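Local coordinates for cellulosome protein dockerin type I (Clostridium thermocellum, PDB 2WZ8) that probably binds carbohydrate as a family 35 carbohydrate-binding module of a cellulosomal protein and carries a bound calcium ion, at residues V118-A122 against G123-I127. Sequence-based numbering, arbitrary orientation.
Sequences VYLNA and GNNTI
The buried side-chain amide of Asn-125 spans the turn and bonds to both backbone polar groups of Asn-121. Its OD1 accepts from Asn-121 N at 2.9 Å, the donor tilted 19° from the carbonyl plane, while its ND2 gives a nearly straight bond (171°) to Asn-121 O at 3.0 Å, with that oxygen lying almost in the amide plane. A chi1 of -64° sets CG of Asn-125 beside its own backbone N and carries the amide toward the turn. The second N-H of ND2 is taken up by Val-54 O on strand 49-56, so both amide protons have acceptors and the group is fixed in rotation.

The Leu-120 side chain packs against this amide: CD2 comes within 3.9 Å of CG of Asn-125, and the same methyl is in loose apolar contact with CD1 of Ile-127 at 4.4 Å. Two waters link the two arms of the turn. One molecule accepts from ND2 of Asn-121 and donates to Asn-124 O; another donates both to Ala-122 O, at 2.8 Å, and to Asn-124 O, which thus receives two water bonds. Gly-123 carries the chain round with a positive phi.

The turn joins strand 112-120, at the margin of one antiparallel sheet of the beta-sandwich, to strand 123-130 inside the other. With both amide ends paired to one residue's N-H and C=O, the side chain in effect stands in for a backbone partner at this turn between the sheets, and a buried polar group is compensated beside aliphatic neighbours.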
loop_
_atom_site.group_PDB
_atom_site.type_symbol
_atom_site.label_atom_id
_atom_site.label_comp_id
_atom_site.label_asym_id
_atom_site.label_seq_id
_atom_site.Cartn_x
_atom_site.Cartn_y
_atom_site.Cartn_z
ATOM N N VAL A 118 11.632 2.763 -3.855
ATOM C CA VAL A 118 10.916 3.320 -4.987
ATOM C C VAL A 118 11.713 4.469 -5.608
ATOM O O VAL A 118 12.292 5.273 -4.897
ATOM C CB VAL A 118 9.494 3.796 -4.587
ATOM C CG1 VAL A 118 8.614 2.595 -4.208
ATOM C CG2 VAL A 118 9.514 4.862 -3.474
ATOM N N TYR A 119 11.691 4.543 -6.938
ATOM C CA TYR A 119 12.292 5.661 -7.658
ATOM C C TYR A 119 11.214 6.694 -7.956
ATOM O O TYR A 119 10.203 6.402 -8.615
ATOM C CB TYR A 119 12.971 5.224 -8.976
ATOM C CG TYR A 119 13.756 6.376 -9.571
ATOM C CD1 TYR A 119 15.069 6.598 -9.199
ATOM C CD2 TYR A 119 13.156 7.270 -10.438
ATOM C CE1 TYR A 119 15.783 7.628 -9.720
ATOM C CE2 TYR A 119 13.869 8.346 -10.954
ATOM C CZ TYR A 119 15.170 8.519 -10.560
ATOM O OH TYR A 119 15.922 9.561 -11.088
ATOM N N LEU A 120 11.447 7.905 -7.431
ATOM C CA LEU A 120 10.527 9.012 -7.568
ATOM C C LEU A 120 11.142 10.164 -8.326
ATOM O O LEU A 120 12.342 10.391 -8.290
ATOM C CB LEU A 120 10.092 9.497 -6.187
ATOM C CG LEU A 120 9.401 8.446 -5.301
ATOM C CD1 LEU A 120 9.125 9.024 -3.898
ATOM C CD2 LEU A 120 8.152 7.858 -5.945
ATOM N N ASN A 121 10.278 10.877 -9.028
ATOM C CA ASN A 121 10.640 12.148 -9.686
ATOM C C ASN A 121 10.523 13.322 -8.708
ATOM O O ASN A 121 9.758 13.259 -7.755
ATOM C CB ASN A 121 9.733 12.429 -10.875
ATOM C CG ASN A 121 9.770 11.342 -11.917
ATOM O OD1 ASN A 121 10.826 10.838 -12.259
ATOM N ND2 ASN A 121 8.585 10.938 -12.396
ATOM N N ALA A 122 11.262 14.404 -8.948
ATOM C CA ALA A 122 10.986 15.644 -8.228
ATOM C C ALA A 122 9.541 16.066 -8.486
ATOM O O ALA A 122 9.072 16.010 -9.617
ATOM C CB ALA A 122 11.954 16.752 -8.665
ATOM N N GLY A 123 8.863 16.519 -7.435
ATOM C CA GLY A 123 7.470 16.925 -7.517
ATOM C C GLY A 123 6.535 15.818 -7.073
ATOM O O GLY A 123 6.863 14.976 -6.217
ATOM N N ASN A 124 5.330 15.878 -7.624
ATOM C CA ASN A 124 4.268 14.926 -7.267
ATOM C C ASN A 124 4.431 13.621 -8.017
ATOM O O ASN A 124 4.745 13.581 -9.201
ATOM C CB ASN A 124 2.864 15.516 -7.555
ATOM C CG ASN A 124 2.451 16.586 -6.582
ATOM O OD1 ASN A 124 1.954 17.655 -7.007
ATOM N ND2 ASN A 124 2.647 16.353 -5.300
ATOM N N ASN A 125 4.174 12.542 -7.306
ATOM C CA ASN A 125 4.241 11.179 -7.846
ATOM C C ASN A 125 2.986 10.400 -7.472
ATOM O O ASN A 125 2.333 10.709 -6.473
ATOM C CB ASN A 125 5.442 10.436 -7.233
ATOM C CG ASN A 125 6.779 11.054 -7.611
ATOM O OD1 ASN A 125 7.402 10.639 -8.576
ATOM N ND2 ASN A 125 7.217 12.031 -6.850
ATOM N N THR A 126 2.700 9.363 -8.242
ATOM C CA THR A 126 1.640 8.406 -7.865
ATOM C C THR A 126 2.277 7.089 -7.494
ATOM O O THR A 126 3.299 6.664 -8.045
ATOM C CB THR A 126 0.619 8.218 -8.983
ATOM O OG1 THR A 126 1.251 7.564 -10.094
ATOM C CG2 THR A 126 0.021 9.545 -9.390
ATOM N N ILE A 127 1.638 6.416 -6.545
ATOM C CA ILE A 127 2.014 5.064 -6.176
ATOM C C ILE A 127 0.762 4.212 -6.044
ATOM O O ILE A 127 -0.072 4.498 -5.212
ATOM C CB ILE A 127 2.863 4.995 -4.858
ATOM C CG1 ILE A 127 4.055 5.981 -4.884
ATOM C CG2 ILE A 127 3.306 3.568 -4.609
ATOM C CD1 ILE A 127 4.869 6.080 -3.571
HETATM O O HOH W 1 6.053 12.283 -11.580
HETATM O O HOH W 2 6.693 15.066 -10.694
#